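Local atomic coordinates of MaoC family protein (Mycobacterium tuberculosis H37Rv, PDB entry 3KHP), a protein that probably hydrates trans-2-enoyl thioesters and dehydrates (3R)-3-hydroxyacyl thioesters reversibly, as a MaoC-family hydratase with a double hot-dog fold. Residues Q71-P75 with G249-N253; H101-R107 with T255-F261; S119-A125 with V139-C145; A241-L246 with T273-R277. One frame throughout, in Å; residues are numbered along the deposited sequence.

Interaction 1 (Q71-P75 with G249-N253); sequences QQVLP and GVAAN
Gln72 reaches from the loop 71-75 to Ala251, the first residue of the short 3-10 turn 251-253, and so ties two loops of the double hot-dog fold, one in the N-terminal hydratase-2 region and one in the MaoC-like region. The polar part centres on one amide oxygen. Gln72 OE1 accepts the backbone N-H of Ala251 at 2.7 Å, with an angle of 145° at the hydrogen, and the donor lies slightly tilted from the plane of the amide carbonyl. The chain gets there because CG stands anti to its own carbonyl carbon (chi1 -62°) and runs on extended, which carries the amide straight across. A water donates to the same oxygen, 2.6 Å from Gln72 OE1, and takes the N-H of Ala252 at 2.9 Å from its backbone N. One side-chain oxygen thus serves two consecutive backbone N-H groups of the turn, the first directly and the second through water, while the backbone of Gln72 is hydrogen-bonded to that of Ala60.

The apolar part gathers on the methyl of Ala251. It points into the bend of 71-75, 3.3 Å from CB to Val73 O, and the ring of Pro75 flanks it, CD to CB 4.2 Å. Phe61 from helix 59-62 packs on the same alanine and on Gln72, while Val243 from helix 231-245 lies against Pro75. Val250 turns its side chain away from the other loop, yet its CG1 comes within 3.9 Å of Gln72 OE1. The turn itself is closed by Asn253 N donating to Val250 O at 3.0 Å.

Interaction 2 (H101-R107 with T255-F261); sequences HGSQGIR and TSIAARF
Ile257 O has two partners: Ile106 N donates to it at 2.9 Å, with 153° at the hydrogen, and the hydroxyl of Tyr235 from helix 231-245 also bonds to it. Gly105 CA adds a C-H contact. Ile257 N returns a bond to Ile106 O, and Gln104 and Ala259 exchange a second such pair, Gln104 N to Ala259 O at 3.0 Å. Beyond them Phe261 N meets Gly102 O at 2.8 Å, and His101 N meets Phe261 O at 2.7 Å. The strands run antiparallel (179°) at the middle of the long sheet of the double hot-dog fold, where the N-terminal hydratase-2 region and the MaoC-like region are joined edge to edge. Thr255 and Ser256 form a classic beta bulge against Glu307.

Gln104, Ile106, Ile257 and Ala259 share the face toward the helices. There the edge of the Phe261 ring meets Gln104, CE2 to CB 3.8 Å, while Gln104 OE1 bonds to Thr158. On the other face Ser256 CB lies over one face of the Arg107 guanidinium, 3.6 Å from its plane and offset toward the rim, and Arg107 forms a salt bridge with Glu307. Arg260 pairs with Asp303, and a water links its NH1 to His101 O.

Interaction 3 (S119-A125 with V139-C145); sequences SVVTEVA and VLRGRGC
A beta hairpin, strand 116-129 turning back as strand 136-145, holds this contact on the N-terminal side of the hot-dog sheet. Ser119 pairs with Cys145, Val121 with Arg143 and Glu123 with Arg141, all as hydrogen-bonded antiparallel pairs. Ser119 N to Cys145 O, 2.9 Å, is almost straight, and Arg143 N gives Val121 O a bond of the same length. Further along, Glu123 N to Arg141 O is weak, bent to 122° at the hydrogen, whereas Arg141 N meets Glu123 O at 2.9 Å. Ala125 N also donates to Val139 O at 2.6 Å. The axes of the two pieces lie 149° apart, 31° short of antiparallel, as expected of a twisted sheet.

Val120, Thr122, Val124 and Leu140 point to the buried face, where Gly142 and Gly144 contribute only backbone; Val120 CG2 lies 4.2 Å from Gly144 CA. Leu140 CD2 loosely approaches Val124 CG2 there, Ala88 packs on Leu140, and Thr122 OG1 is bonded to Thr33. The opposite face carries Glu123 and Arg141 side by side, pointing the same way. A bend at chi3 (-71°) brings the Arg141 guanidinium back toward strand 119-125. Its NH1 meets Glu123 OE1 at 3.0 Å, with that oxygen in the guanidinium plane but the carboxylate turned 72° against it; the salt bridge includes only a weak hydrogen bond. Ala125 CB sits over one face of the guanidinium, offset toward the rim.

With a steeply turned carboxylate and one NH1-OE1 contact, the pairing probably draws more on charge attraction than on directed hydrogen bonding, while the backbone bonds set the register.

Interaction 4 (A241-L246 with T273-R277); sequences ALVAEL and TVIWR
With chi1 at 170° Glu245 stretches its CG away from the backbone N, and a turn at chi2 (61°) brings its carboxylate to Arg277, whose chain reaches it extended from CG to NE. In the conformer described, one of two for Arg277, a single oxygen accepts from both terminal nitrogens of the guanidinium, met end-on: Glu245 OE2 is 2.8 Å from Arg277 NH2 and 2.9 Å from Arg277 NH1. OE2 offers its anti lone pair to NH1 and is met by NH2 from above the carboxylate plane; OE2 itself lies in the plane of the guanidinium. Leu246 CD2 lies over one face of that group, 3.5 Å from its plane and offset toward the rim. Since a second arginine conformer exists, this salt bridge need not be permanent.

Beside the ion pair, helix 231-245 lies against the concave face of the sheet, the central packing of a hot-dog fold; the axes of the short pieces 241-245 and 273-277 approach to 10.0 Å at 45°. Ile275 fills the space between them. Its CD1 presses on Leu242 CD2 at 3.4 Å, tighter than usual for two carbons, and also touches Glu245 CG at 3.9 Å, while CG2 faces Leu246 CD1. Leu242 and Leu246 reach on to Val306 of strand 298-308. At the far end the methyl of Ala241 meets Thr273, CB to CB 4.0 Å, and the hydroxyl of Thr273 bonds instead to Thr287 on strand 282-289.

In the fold
Interactions 2, 3 and 4 all reach the ten-stranded antiparallel sheet. Interaction 2 sits about 6 Å from the chain's centre, where strands 103-108 and 254-261 join the N-terminal hydratase-2 region to the MaoC-like region. Interactions 3 and 4 lie on opposite sides of that centre, about 27 Å apart between their own centres, one in each region. Along the chain the hairpin of interaction 3 is nested within the loops closed by interactions 1 and 2, while interactions 1, 2 and 4 cross one another. Interaction 1 touches interaction 4 through Val243 and interaction 2 through Pro75 and Ile106. The two regions are therefore held together at the sheet's middle and again by the loops beside helix 231-245.

Interaction 1 (Q71-P75 with G249-N253)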
loop_
_atom_site.group_PDB
_atom_site.type_symbol
_atom_site.label_atom_id
_atom_site.label_comp_id
_atom_site.label_asym_id
_atom_site.label_seq_id
_atom_site.Cartn_x
_atom_site.Cartn_y
_atom_site.Cartn_z
ATOM N N GLN A 71 -9.219 -10.474 -11.671
ATOM C CA GLN A 71 -7.946 -10.141 -11.045
ATOM C C GLN A 71 -6.907 -11.208 -11.366
ATOM O O GLN A 71 -7.186 -12.404 -11.267
ATOM C CB GLN A 71 -8.084 -10.008 -9.524
ATOM C CG GLN A 71 -6.863 -9.330 -8.905
ATOM C CD GLN A 71 -6.926 -9.341 -7.441
ATOM O OE1 GLN A 71 -8.010 -9.452 -6.866
ATOM N NE2 GLN A 71 -5.772 -9.212 -6.790
ATOM N N GLN A 72 -5.737 -10.760 -11.791
ATOM C CA GLN A 72 -4.524 -11.558 -11.818
ATOM C C GLN A 72 -3.546 -11.106 -10.685
ATOM O O GLN A 72 -3.559 -9.948 -10.263
ATOM C CB GLN A 72 -3.813 -11.368 -13.156
ATOM C CG GLN A 72 -4.611 -11.819 -14.349
ATOM C CD GLN A 72 -3.814 -11.763 -15.623
ATOM O OE1 GLN A 72 -2.784 -12.412 -15.739
ATOM N NE2 GLN A 72 -4.292 -10.988 -16.598
ATOM N N VAL A 73 -2.693 -12.029 -10.233
ATOM C CA VAL A 73 -1.727 -11.794 -9.158
ATOM C C VAL A 73 -0.339 -11.815 -9.745
ATOM O O VAL A 73 0.011 -12.704 -10.502
ATOM C CB VAL A 73 -1.859 -12.866 -8.071
ATOM C CG1 VAL A 73 -0.798 -12.651 -6.972
ATOM C CG2 VAL A 73 -3.238 -12.798 -7.479
ATOM N N LEU A 74 0.474 -10.823 -9.440
ATOM C CA LEU A 74 1.821 -10.866 -10.004
ATOM C C LEU A 74 2.602 -12.066 -9.454
ATOM O O LEU A 74 2.438 -12.464 -8.285
ATOM C CB LEU A 74 2.560 -9.574 -9.762
ATOM C CG LEU A 74 1.951 -8.366 -10.457
ATOM C CD1 LEU A 74 2.451 -7.090 -9.829
ATOM C CD2 LEU A 74 2.200 -8.428 -11.914
ATOM N N PRO A 75 3.404 -12.710 -10.306
ATOM C CA PRO A 75 4.050 -13.944 -9.820
ATOM C C PRO A 75 5.131 -13.629 -8.795
ATOM O O PRO A 75 5.400 -14.456 -7.925
ATOM C CB PRO A 75 4.621 -14.595 -11.089
ATOM C CG PRO A 75 4.712 -13.499 -12.085
ATOM C CD PRO A 75 3.554 -12.549 -11.757
ATOM N N GLY A 249 1.137 -9.841 -20.936
ATOM C CA GLY A 249 0.312 -9.253 -19.895
ATOM C C GLY A 249 -0.430 -10.290 -19.110
ATOM O O GLY A 249 -1.300 -9.955 -18.336
ATOM N N VAL A 250 -0.109 -11.564 -19.306
ATOM C CA VAL A 250 -0.733 -12.625 -18.540
ATOM C C VAL A 250 0.227 -13.126 -17.457
ATOM O O VAL A 250 1.236 -13.758 -17.764
ATOM C CB VAL A 250 -1.162 -13.800 -19.431
ATOM C CG1 VAL A 250 -1.729 -14.913 -18.557
ATOM C CG2 VAL A 250 -2.197 -13.316 -20.544
ATOM N N ALA A 251 -0.107 -12.834 -16.203
ATOM C CA ALA A 251 0.697 -13.253 -15.038
ATOM C C ALA A 251 1.123 -14.712 -15.116
ATOM O O ALA A 251 2.303 -14.992 -15.117
ATOM C CB ALA A 251 -0.057 -13.014 -13.749
ATOM N N ALA A 252 0.140 -15.607 -15.215
ATOM C CA ALA A 252 0.330 -17.061 -15.329
ATOM C C ALA A 252 1.378 -17.504 -16.366
ATOM O O ALA A 252 1.957 -18.568 -16.192
ATOM C CB ALA A 252 -1.008 -17.745 -15.650
ATOM N N ASN A 253 1.597 -16.720 -17.428
ATOM C CA ASN A 253 2.592 -17.065 -18.433
ATOM C C ASN A 253 4.043 -16.859 -18.032
ATOM O O ASN A 253 4.918 -17.208 -18.816
ATOM C CB ASN A 253 2.370 -16.296 -19.741
ATOM C CG ASN A 253 1.181 -16.812 -20.529
ATOM O OD1 ASN A 253 0.547 -17.824 -20.166
ATOM N ND2 ASN A 253 0.857 -16.107 -21.610
HETATM O O HOH W 1 -2.678 -14.907 -15.017
#

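Interaction 2 (H101-R107 with T255-F261)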
loop_
_atom_site.group_PDB
_atom_site.type_symbol
_atom_site.label_atom_id
_atom_site.label_comp_id
_atom_site.label_asym_id
_atom_site.label_seq_id
_atom_site.Cartn_x
_atom_site.Cartn_y
_atom_site.Cartn_z
ATOM N N HIS A 101 23.905 -7.551 -3.298
ATOM C CA HIS A 101 24.883 -8.519 -3.829
ATOM C C HIS A 101 24.319 -9.929 -3.879
ATOM O O HIS A 101 24.902 -10.805 -4.510
ATOM C CB HIS A 101 26.196 -8.485 -3.039
ATOM C CG HIS A 101 26.696 -7.099 -2.799
ATOM N ND1 HIS A 101 27.306 -6.358 -3.786
ATOM C CD2 HIS A 101 26.625 -6.295 -1.709
ATOM C CE1 HIS A 101 27.616 -5.164 -3.307
ATOM N NE2 HIS A 101 27.209 -5.099 -2.052
ATOM N N GLY A 102 23.181 -10.126 -3.233
ATOM C CA GLY A 102 22.501 -11.401 -3.224
ATOM C C GLY A 102 21.585 -11.551 -4.420
ATOM O O GLY A 102 21.629 -10.744 -5.335
ATOM N N SER A 103 20.776 -12.603 -4.398
ATOM C CA SER A 103 19.867 -12.932 -5.482
ATOM C C SER A 103 18.551 -13.421 -4.976
ATOM O O SER A 103 18.477 -13.905 -3.875
ATOM C CB SER A 103 20.463 -14.014 -6.358
ATOM O OG SER A 103 21.502 -13.452 -7.083
ATOM N N GLN A 104 17.514 -13.281 -5.805
ATOM C CA GLN A 104 16.188 -13.846 -5.523
ATOM C C GLN A 104 15.628 -14.564 -6.747
ATOM O O GLN A 104 15.648 -14.038 -7.849
ATOM C CB GLN A 104 15.210 -12.746 -5.117
ATOM C CG GLN A 104 13.801 -13.238 -4.777
ATOM C CD GLN A 104 13.794 -14.012 -3.485
ATOM O OE1 GLN A 104 14.425 -13.578 -2.491
ATOM N NE2 GLN A 104 13.086 -15.165 -3.468
ATOM N N GLY A 105 15.103 -15.760 -6.540
ATOM C CA GLY A 105 14.467 -16.523 -7.595
ATOM C C GLY A 105 13.093 -16.935 -7.129
ATOM O O GLY A 105 12.853 -17.112 -5.914
ATOM N N ILE A 106 12.163 -17.033 -8.073
ATOM C CA ILE A 106 10.880 -17.587 -7.765
ATOM C C ILE A 106 10.540 -18.576 -8.871
ATOM O O ILE A 106 10.995 -18.438 -9.966
ATOM C CB ILE A 106 9.784 -16.519 -7.626
ATOM C CG1 ILE A 106 9.498 -15.873 -8.975
ATOM C CG2 ILE A 106 10.131 -15.457 -6.568
ATOM C CD1 ILE A 106 8.384 -14.913 -8.928
ATOM N N ARG A 107 9.749 -19.584 -8.576
ATOM C CA ARG A 107 9.245 -20.468 -9.625
ATOM C C ARG A 107 7.798 -20.771 -9.303
ATOM O O ARG A 107 7.491 -21.123 -8.167
ATOM C CB ARG A 107 10.105 -21.746 -9.705
ATOM C CG ARG A 107 9.639 -22.768 -10.704
ATOM C CD ARG A 107 10.696 -23.883 -10.976
ATOM N NE ARG A 107 11.940 -23.318 -11.471
ATOM C CZ ARG A 107 12.247 -23.147 -12.750
ATOM N NH1 ARG A 107 11.406 -23.520 -13.711
ATOM N NH2 ARG A 107 13.409 -22.597 -13.078
ATOM N N THR A 255 6.808 -18.240 -15.631
ATOM C CA THR A 255 7.050 -19.439 -14.822
ATOM C C THR A 255 8.125 -19.207 -13.738
ATOM O O THR A 255 7.907 -19.523 -12.558
ATOM C CB THR A 255 7.458 -20.595 -15.737
ATOM O OG1 THR A 255 6.368 -20.860 -16.627
ATOM C CG2 THR A 255 7.729 -21.872 -14.926
ATOM N N SER A 256 9.270 -18.667 -14.129
ATOM C CA SER A 256 10.333 -18.399 -13.168
ATOM C C SER A 256 10.987 -17.059 -13.469
ATOM O O SER A 256 11.063 -16.686 -14.620
ATOM C CB SER A 256 11.408 -19.504 -13.227
ATOM O OG SER A 256 12.048 -19.519 -14.517
ATOM N N ILE A 257 11.518 -16.413 -12.432
ATOM C CA ILE A 257 12.325 -15.192 -12.545
ATOM C C ILE A 257 13.443 -15.213 -11.490
ATOM O O ILE A 257 13.182 -15.459 -10.328
ATOM C CB ILE A 257 11.504 -13.929 -12.219
ATOM C CG1 ILE A 257 10.243 -13.837 -13.088
ATOM C CG2 ILE A 257 12.367 -12.659 -12.343
ATOM C CD1 ILE A 257 9.187 -12.836 -12.532
ATOM N N ALA A 258 14.659 -14.886 -11.891
ATOM C CA ALA A 258 15.789 -14.839 -10.999
ATOM C C ALA A 258 16.589 -13.627 -11.338
ATOM O O ALA A 258 16.747 -13.293 -12.532
ATOM C CB ALA A 258 16.724 -16.157 -11.150
ATOM N N ALA A 259 17.122 -12.968 -10.313
ATOM C CA ALA A 259 18.029 -11.869 -10.554
ATOM C C ALA A 259 18.950 -11.613 -9.359
ATOM O O ALA A 259 18.632 -11.986 -8.236
ATOM C CB ALA A 259 17.260 -10.614 -10.917
ATOM N N ARG A 260 20.062 -10.956 -9.647
ATOM C CA ARG A 260 21.043 -10.529 -8.661
ATOM C C ARG A 260 20.942 -9.026 -8.371
ATOM O O ARG A 260 20.919 -8.238 -9.289
ATOM C CB ARG A 260 22.447 -10.851 -9.166
ATOM C CG ARG A 260 23.562 -10.589 -8.137
ATOM C CD ARG A 260 24.832 -11.411 -8.462
ATOM N NE ARG A 260 25.366 -11.115 -9.782
ATOM C CZ ARG A 260 26.210 -10.123 -10.078
ATOM N NH1 ARG A 260 26.633 -9.280 -9.151
ATOM N NH2 ARG A 260 26.643 -9.976 -11.323
ATOM N N PHE A 261 20.887 -8.648 -7.094
ATOM C CA PHE A 261 20.797 -7.255 -6.691
ATOM C C PHE A 261 22.160 -6.608 -6.613
ATOM O O PHE A 261 22.937 -6.943 -5.722
ATOM C CB PHE A 261 20.105 -7.150 -5.331
ATOM C CG PHE A 261 18.733 -7.728 -5.330
ATOM C CD1 PHE A 261 17.650 -6.958 -5.705
ATOM C CD2 PHE A 261 18.533 -9.045 -5.009
ATOM C CE1 PHE A 261 16.401 -7.485 -5.725
ATOM C CE2 PHE A 261 17.272 -9.588 -5.017
ATOM C CZ PHE A 261 16.202 -8.813 -5.387
HETATM O O HOH W 2 26.773 -9.926 -6.207
#

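Interaction 3 (S119-A125 with V139-C145)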
loop_
_atom_site.group_PDB
_atom_site.type_symbol
_atom_site.label_atom_id
_atom_site.label_comp_id
_atom_site.label_asym_id
_atom_site.label_seq_id
_atom_site.Cartn_x
_atom_site.Cartn_y
_atom_site.Cartn_z
ATOM N N SER A 119 0.842 -23.441 2.648
ATOM C CA SER A 119 1.604 -24.119 3.660
ATOM C C SER A 119 3.029 -24.029 3.174
ATOM O O SER A 119 3.370 -24.609 2.140
ATOM C CB SER A 119 1.172 -25.597 3.708
ATOM O OG SER A 119 2.052 -26.373 4.505
ATOM N N VAL A 120 3.846 -23.273 3.895
ATOM C CA VAL A 120 5.166 -22.932 3.445
ATOM C C VAL A 120 6.201 -23.577 4.371
ATOM O O VAL A 120 6.114 -23.468 5.583
ATOM C CB VAL A 120 5.357 -21.407 3.393
ATOM C CG1 VAL A 120 6.743 -21.052 2.926
ATOM C CG2 VAL A 120 4.306 -20.777 2.468
ATOM N N VAL A 121 7.153 -24.273 3.763
ATOM C CA VAL A 121 8.279 -24.860 4.454
ATOM C C VAL A 121 9.519 -24.286 3.841
ATOM O O VAL A 121 9.571 -24.106 2.630
ATOM C CB VAL A 121 8.300 -26.397 4.293
ATOM C CG1 VAL A 121 9.654 -26.975 4.730
ATOM C CG2 VAL A 121 7.085 -27.038 5.042
ATOM N N THR A 122 10.509 -23.976 4.675
ATOM C CA THR A 122 11.773 -23.452 4.178
ATOM C C THR A 122 12.984 -24.316 4.573
ATOM O O THR A 122 12.913 -25.216 5.426
ATOM C CB THR A 122 12.024 -22.022 4.680
ATOM O OG1 THR A 122 12.319 -22.063 6.072
ATOM C CG2 THR A 122 10.809 -21.144 4.451
ATOM N N GLU A 123 14.113 -24.001 3.960
ATOM C CA GLU A 123 15.258 -24.867 4.048
ATOM C C GLU A 123 16.568 -24.171 3.742
ATOM O O GLU A 123 16.661 -23.347 2.837
ATOM C CB GLU A 123 15.073 -25.978 3.036
ATOM C CG GLU A 123 16.166 -27.017 3.099
ATOM C CD GLU A 123 15.988 -28.101 2.061
ATOM O OE1 GLU A 123 14.924 -28.115 1.338
ATOM O OE2 GLU A 123 16.935 -28.916 1.985
ATOM N N VAL A 124 17.592 -24.547 4.474
ATOM C CA VAL A 124 18.933 -24.094 4.164
ATOM C C VAL A 124 19.421 -24.933 3.003
ATOM O O VAL A 124 19.722 -26.108 3.167
ATOM C CB VAL A 124 19.877 -24.241 5.381
ATOM C CG1 VAL A 124 21.236 -23.670 5.059
ATOM C CG2 VAL A 124 19.264 -23.587 6.588
ATOM N N ALA A 125 19.451 -24.336 1.821
ATOM C CA ALA A 125 19.785 -25.059 0.616
ATOM C C ALA A 125 21.269 -25.248 0.517
ATOM O O ALA A 125 21.725 -26.279 0.057
ATOM C CB ALA A 125 19.293 -24.330 -0.641
ATOM N N VAL A 139 22.093 -19.843 1.174
ATOM C CA VAL A 139 20.983 -20.040 0.236
ATOM C C VAL A 139 19.795 -20.675 0.931
ATOM O O VAL A 139 19.889 -21.760 1.483
ATOM C CB VAL A 139 21.401 -20.838 -1.016
ATOM C CG1 VAL A 139 20.255 -20.877 -2.053
ATOM C CG2 VAL A 139 22.597 -20.203 -1.631
ATOM N N LEU A 140 18.681 -19.954 0.918
ATOM C CA LEU A 140 17.459 -20.376 1.574
ATOM C C LEU A 140 16.399 -20.667 0.503
ATOM O O LEU A 140 16.310 -19.967 -0.479
ATOM C CB LEU A 140 17.002 -19.313 2.570
ATOM C CG LEU A 140 18.103 -18.758 3.493
ATOM C CD1 LEU A 140 17.577 -17.598 4.339
ATOM C CD2 LEU A 140 18.685 -19.854 4.382
ATOM N N ARG A 141 15.625 -21.726 0.682
ATOM C CA ARG A 141 14.722 -22.171 -0.348
ATOM C C ARG A 141 13.395 -22.333 0.282
ATOM O O ARG A 141 13.314 -22.961 1.312
ATOM C CB ARG A 141 15.130 -23.524 -0.931
ATOM C CG ARG A 141 14.121 -24.042 -1.974
ATOM C CD ARG A 141 14.194 -25.528 -2.210
ATOM N NE ARG A 141 15.401 -25.912 -2.912
ATOM C CZ ARG A 141 16.280 -26.827 -2.495
ATOM N NH1 ARG A 141 16.122 -27.497 -1.358
ATOM N NH2 ARG A 141 17.343 -27.065 -3.248
ATOM N N GLY A 142 12.352 -21.782 -0.345
ATOM C CA GLY A 142 10.997 -21.890 0.178
ATOM C C GLY A 142 10.115 -22.702 -0.750
ATOM O O GLY A 142 10.237 -22.605 -1.930
ATOM N N ARG A 143 9.211 -23.472 -0.198
ATOM C CA ARG A 143 8.294 -24.283 -0.963
ATOM C C ARG A 143 6.924 -24.070 -0.395
ATOM O O ARG A 143 6.724 -24.327 0.801
ATOM C CB ARG A 143 8.611 -25.783 -0.850
ATOM C CG ARG A 143 9.698 -26.273 -1.741
ATOM C CD ARG A 143 10.071 -27.792 -1.396
ATOM N NE ARG A 143 8.953 -28.681 -1.699
ATOM C CZ ARG A 143 8.653 -29.100 -2.916
ATOM N NH1 ARG A 143 9.399 -28.738 -3.945
ATOM N NH2 ARG A 143 7.594 -29.880 -3.109
ATOM N N GLY A 144 5.986 -23.646 -1.249
ATOM C CA GLY A 144 4.618 -23.426 -0.821
ATOM C C GLY A 144 3.615 -24.309 -1.541
ATOM O O GLY A 144 3.577 -24.310 -2.755
ATOM N N CYS A 145 2.779 -24.997 -0.777
ATOM C CA CYS A 145 1.798 -25.952 -1.267
ATOM C C CYS A 145 0.393 -25.561 -0.832
ATOM O O CYS A 145 0.193 -24.998 0.258
ATOM C CB CYS A 145 2.074 -27.348 -0.663
ATOM S SG CYS A 145 3.628 -28.058 -1.162
#

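Interaction 4 (A241-L246 with T273-R277)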
loop_
_atom_site.group_PDB
_atom_site.type_symbol
_atom_site.label_atom_id
_atom_site.label_comp_id
_atom_site.label_asym_id
_atom_site.label_seq_id
_atom_site.Cartn_x
_atom_site.Cartn_y
_atom_site.Cartn_z
ATOM N N ALA A 241 7.374 -5.570 -15.868
ATOM C CA ALA A 241 7.903 -5.393 -17.216
ATOM C C ALA A 241 7.977 -6.751 -17.947
ATOM O O ALA A 241 7.710 -6.826 -19.146
ATOM C CB ALA A 241 9.222 -4.721 -17.190
ATOM N N LEU A 242 8.294 -7.824 -17.233
ATOM C CA LEU A 242 8.461 -9.105 -17.904
ATOM C C LEU A 242 7.110 -9.721 -18.237
ATOM O O LEU A 242 6.937 -10.293 -19.297
ATOM C CB LEU A 242 9.330 -10.053 -17.067
ATOM C CG LEU A 242 10.732 -9.504 -16.796
ATOM C CD1 LEU A 242 11.387 -10.274 -15.642
ATOM C CD2 LEU A 242 11.646 -9.506 -18.056
ATOM N N VAL A 243 6.155 -9.588 -17.323
ATOM C CA VAL A 243 4.807 -9.996 -17.567
ATOM C C VAL A 243 4.217 -9.335 -18.815
ATOM O O VAL A 243 3.565 -10.009 -19.616
ATOM C CB VAL A 243 3.942 -9.672 -16.382
ATOM C CG1 VAL A 243 2.422 -9.738 -16.752
ATOM C CG2 VAL A 243 4.280 -10.624 -15.268
ATOM N N ALA A 244 4.473 -8.041 -18.995
ATOM C CA ALA A 244 3.985 -7.326 -20.160
ATOM C C ALA A 244 4.671 -7.795 -21.455
ATOM O O ALA A 244 4.005 -8.162 -22.430
ATOM C CB ALA A 244 4.148 -5.791 -19.983
ATOM N N GLU A 245 5.989 -7.752 -21.469
ATOM C CA GLU A 245 6.735 -7.957 -22.703
ATOM C C GLU A 245 6.763 -9.412 -23.191
ATOM O O GLU A 245 6.647 -9.636 -24.379
ATOM C CB GLU A 245 8.179 -7.509 -22.531
ATOM C CG GLU A 245 9.076 -7.931 -23.713
ATOM C CD GLU A 245 8.626 -7.318 -25.041
ATOM O OE1 GLU A 245 7.939 -6.291 -25.016
ATOM O OE2 GLU A 245 8.974 -7.842 -26.106
ATOM N N LEU A 246 6.988 -10.352 -22.267
ATOM C CA LEU A 246 7.167 -11.784 -22.545
ATOM C C LEU A 246 5.946 -12.600 -22.225
ATOM O O LEU A 246 5.722 -13.624 -22.835
ATOM C CB LEU A 246 8.312 -12.371 -21.684
ATOM C CG LEU A 246 9.721 -11.777 -21.850
ATOM C CD1 LEU A 246 10.700 -12.338 -20.792
ATOM C CD2 LEU A 246 10.225 -11.996 -23.296
ATOM N N THR A 273 14.067 -2.079 -17.764
ATOM C CA THR A 273 14.336 -3.485 -17.867
ATOM C C THR A 273 14.620 -3.880 -19.323
ATOM O O THR A 273 13.752 -3.790 -20.181
ATOM C CB THR A 273 13.210 -4.260 -17.300
ATOM O OG1 THR A 273 13.058 -3.858 -15.951
ATOM C CG2 THR A 273 13.510 -5.724 -17.320
ATOM N N VAL A 274 15.859 -4.282 -19.568
ATOM C CA VAL A 274 16.336 -4.663 -20.883
ATOM C C VAL A 274 16.341 -6.165 -21.012
ATOM O O VAL A 274 16.877 -6.870 -20.176
ATOM C CB VAL A 274 17.753 -4.098 -21.196
ATOM C CG1 VAL A 274 17.633 -2.662 -21.594
ATOM C CG2 VAL A 274 18.722 -4.263 -20.018
ATOM N N ILE A 275 15.716 -6.643 -22.071
ATOM C CA ILE A 275 15.385 -8.036 -22.185
ATOM C C ILE A 275 15.957 -8.585 -23.500
ATOM O O ILE A 275 16.035 -7.864 -24.496
ATOM C CB ILE A 275 13.867 -8.217 -22.160
ATOM C CG1 ILE A 275 13.261 -7.565 -20.895
ATOM C CG2 ILE A 275 13.505 -9.697 -22.254
ATOM C CD1 ILE A 275 11.727 -7.536 -20.882
ATOM N N TRP A 276 16.352 -9.858 -23.480
ATOM C CA TRP A 276 16.845 -10.558 -24.656
ATOM C C TRP A 276 16.159 -11.884 -24.694
ATOM O O TRP A 276 16.331 -12.680 -23.749
ATOM C CB TRP A 276 18.352 -10.841 -24.552
ATOM C CG TRP A 276 19.249 -9.675 -24.679
ATOM C CD1 TRP A 276 19.915 -9.281 -25.796
ATOM C CD2 TRP A 276 19.619 -8.760 -23.651
ATOM N NE1 TRP A 276 20.671 -8.162 -25.533
ATOM C CE2 TRP A 276 20.502 -7.823 -24.220
ATOM C CE3 TRP A 276 19.290 -8.634 -22.305
ATOM C CZ2 TRP A 276 21.045 -6.783 -23.490
ATOM C CZ3 TRP A 276 19.845 -7.600 -21.587
ATOM C CH2 TRP A 276 20.707 -6.695 -22.173
ATOM N N ARG A 277 15.388 -12.140 -25.756
ATOM C CA ARG A 277 14.819 -13.468 -25.985
ATOM C C ARG A 277 15.931 -14.393 -26.460
ATOM O O ARG A 277 16.634 -14.100 -27.420
ATOM C CB ARG A 277 13.685 -13.419 -27.018
ATOM C CG ARG A 277 12.424 -12.772 -26.486
ATOM C CD ARG A 277 11.375 -12.629 -27.561
ATOM N NE ARG A 277 10.099 -12.177 -27.012
ATOM C CZ ARG A 277 9.747 -10.901 -26.896
ATOM N NH1 ARG A 277 10.570 -9.934 -27.294
ATOM N NH2 ARG A 277 8.563 -10.592 -26.388
HETATM O O HOH W 3 6.447 -13.170 -25.452
#